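Local coordinates for protein carbonic anhydrase (PDB 1DDZ) that probably catalyses the reversible hydration of carbon dioxide to hydrogencarbonate as a zinc-dependent beta-class carbonic anhydrase, at residues Ala99-His104 with Asp149-His154. Sequence-based numbering, arbitrary orientation.
Sequences ANQCIH and DNWLRH
Ile103 lies between the rings of Trp151 and His154 and makes a CH-pi contact with each, with Gln101 packed beside them. Its CD1 stands 3.6 Å from the centroid of the six-membered ring of Trp151, only 12° off the ring normal, which puts the methyl over the face, displaced toward the rim. Trp151 has CG anti to the backbone N (chi1 -177°), which sends the indole off toward the loop and under this methyl. One carbon back, Ile103 CG1 sits over the centre of the His154 imidazole, 3.8 Å from its centroid, while Ile103 CG2 reaches His154 CE1 at 3.7 Å. The isoleucine side chain crosses the histidine at about a right angle. Ile103 CD1 also comes to 3.4 Å from His154 CD2.

Plain van der Waals packing adds Gln101, whose CG is 3.7 Å from Trp151 NE1. Gln101 CB lies 3.8 Å from Trp151 CZ2. Its amide plane is turned 77° from the indole, so the two flat groups do not stack.

The polar bonds run elsewhere: Trp151 NE1 donates to Ile98 O, which helps hold the indole's rotation, and His154 NE2 is hydrogen-bonded to Ser105 OG of the second subunit. An alanine in place of Trp151 would probably open a gap beside Ile103 CD1 and Gln101 CG and leave the Ile98 carbonyl without this donor.

The contact is buried and seats the loop between strand 92-97 and helix 107-119 on helix 147-161, with the side chain of Gln101 about 9 Å from a bound zinc ion. Helix 172-193 backs the loop through Asn183 and Gln187, helix 361-373 of the same chain touches Trp151, and the second subunit adjoins His154.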
loop_
_atom_site.group_PDB
_atom_site.type_symbol
_atom_site.label_atom_id
_atom_site.label_comp_id
_atom_site.label_asym_id
_atom_site.label_seq_id
_atom_site.Cartn_x
_atom_site.Cartn_y
_atom_site.Cartn_z
ATOM N N ALA A 99 0.121 14.874 4.748
ATOM C CA ALA A 99 1.163 15.586 4.010
ATOM C C ALA A 99 1.084 15.513 2.498
ATOM O O ALA A 99 2.114 15.509 1.827
ATOM C CB ALA A 99 2.550 15.146 4.484
ATOM N N ASN A 100 -0.135 15.438 1.955
ATOM C CA ASN A 100 -0.358 15.416 0.498
ATOM C C ASN A 100 0.635 14.568 -0.312
ATOM O O ASN A 100 1.168 15.001 -1.333
ATOM C CB ASN A 100 -0.450 16.862 -0.073
ATOM C CG ASN A 100 0.675 17.793 0.431
ATOM O OD1 ASN A 100 0.541 18.441 1.464
ATOM N ND2 ASN A 100 1.764 17.859 -0.303
ATOM N N GLN A 101 0.808 13.327 0.115
ATOM C CA GLN A 101 1.728 12.417 -0.519
ATOM C C GLN A 101 1.196 11.762 -1.767
ATOM O O GLN A 101 0.009 11.445 -1.868
ATOM C CB GLN A 101 2.141 11.325 0.467
ATOM C CG GLN A 101 2.940 11.820 1.640
ATOM C CD GLN A 101 4.274 12.416 1.217
ATOM O OE1 GLN A 101 4.472 13.635 1.265
ATOM N NE2 GLN A 101 5.173 11.571 0.751
ATOM N N CYS A 102 2.114 11.520 -2.690
ATOM C CA CYS A 102 1.823 10.860 -3.925
ATOM C C CYS A 102 2.865 9.753 -4.045
ATOM O O CYS A 102 3.703 9.758 -4.946
ATOM C CB CYS A 102 1.878 11.828 -5.102
ATOM S SG CYS A 102 0.554 13.040 -5.071
ATOM N N ILE A 103 2.779 8.792 -3.131
ATOM C CA ILE A 103 3.683 7.656 -3.074
ATOM C C ILE A 103 3.480 6.761 -4.296
ATOM O O ILE A 103 2.354 6.393 -4.618
ATOM C CB ILE A 103 3.455 6.889 -1.751
ATOM C CG1 ILE A 103 3.813 7.801 -0.586
ATOM C CG2 ILE A 103 4.247 5.569 -1.726
ATOM C CD1 ILE A 103 3.206 7.405 0.715
ATOM N N HIS A 104 4.572 6.396 -4.958
ATOM C CA HIS A 104 4.529 5.575 -6.161
ATOM C C HIS A 104 3.591 4.386 -6.105
ATOM O O HIS A 104 2.796 4.188 -7.003
ATOM C CB HIS A 104 5.928 5.040 -6.525
ATOM C CG HIS A 104 6.944 6.106 -6.792
ATOM N ND1 HIS A 104 8.122 6.212 -6.076
ATOM C CD2 HIS A 104 6.996 7.073 -7.734
ATOM C CE1 HIS A 104 8.856 7.187 -6.583
ATOM N NE2 HIS A 104 8.194 7.723 -7.589
ATOM N N ASP A 149 4.886 6.668 11.330
ATOM C CA ASP A 149 6.270 7.033 11.021
ATOM C C ASP A 149 6.722 6.383 9.715
ATOM O O ASP A 149 7.577 6.919 9.004
ATOM C CB ASP A 149 7.199 6.628 12.162
ATOM C CG ASP A 149 7.661 7.803 12.968
ATOM O OD1 ASP A 149 7.452 8.958 12.534
ATOM O OD2 ASP A 149 8.246 7.581 14.042
ATOM N N ASN A 150 6.098 5.253 9.365
ATOM C CA ASN A 150 6.422 4.540 8.124
ATOM C C ASN A 150 5.900 5.340 6.925
ATOM O O ASN A 150 6.498 5.367 5.855
ATOM C CB ASN A 150 5.831 3.136 8.160
ATOM C CG ASN A 150 6.365 2.306 9.323
ATOM O OD1 ASN A 150 7.537 1.940 9.362
ATOM N ND2 ASN A 150 5.499 2.008 10.279
ATOM N N TRP A 151 4.794 6.047 7.127
ATOM C CA TRP A 151 4.228 6.893 6.086
ATOM C C TRP A 151 5.189 8.084 5.955
ATOM O O TRP A 151 5.621 8.439 4.862
ATOM C CB TRP A 151 2.838 7.395 6.519
ATOM C CG TRP A 151 2.135 8.232 5.485
ATOM C CD1 TRP A 151 2.052 9.593 5.447
ATOM C CD2 TRP A 151 1.404 7.751 4.344
ATOM N NE1 TRP A 151 1.317 9.991 4.353
ATOM C CE2 TRP A 151 0.906 8.882 3.662
ATOM C CE3 TRP A 151 1.121 6.472 3.838
ATOM C CZ2 TRP A 151 0.136 8.775 2.499
ATOM C CZ3 TRP A 151 0.357 6.367 2.680
ATOM C CH2 TRP A 151 -0.126 7.515 2.026
ATOM N N LEU A 152 5.534 8.676 7.097
ATOM C CA LEU A 152 6.425 9.835 7.165
ATOM C C LEU A 152 7.857 9.626 6.674
ATOM O O LEU A 152 8.560 10.610 6.450
ATOM C CB LEU A 152 6.418 10.435 8.566
ATOM C CG LEU A 152 5.028 10.883 9.027
ATOM C CD1 LEU A 152 5.110 11.447 10.410
ATOM C CD2 LEU A 152 4.471 11.913 8.069
ATOM N N ARG A 153 8.283 8.372 6.500
ATOM C CA ARG A 153 9.615 8.088 5.978
ATOM C C ARG A 153 9.748 8.664 4.576
ATOM O O ARG A 153 10.841 8.961 4.153
ATOM C CB ARG A 153 9.900 6.587 5.896
ATOM C CG ARG A 153 10.239 5.891 7.192
ATOM C CD ARG A 153 11.233 6.669 8.034
ATOM N NE ARG A 153 10.552 7.663 8.876
ATOM C CZ ARG A 153 10.913 7.978 10.116
ATOM N NH1 ARG A 153 11.957 7.377 10.684
ATOM N NH2 ARG A 153 10.235 8.905 10.787
ATOM N N HIS A 154 8.636 8.826 3.853
ATOM C CA HIS A 154 8.687 9.371 2.505
ATOM C C HIS A 154 9.063 10.831 2.510
ATOM O O HIS A 154 9.769 11.296 1.626
ATOM C CB HIS A 154 7.361 9.155 1.770
ATOM C CG HIS A 154 7.087 7.724 1.455
ATOM N ND1 HIS A 154 7.693 7.066 0.402
ATOM C CD2 HIS A 154 6.315 6.804 2.070
ATOM C CE1 HIS A 154 7.307 5.806 0.394
ATOM N NE2 HIS A 154 6.471 5.626 1.396
#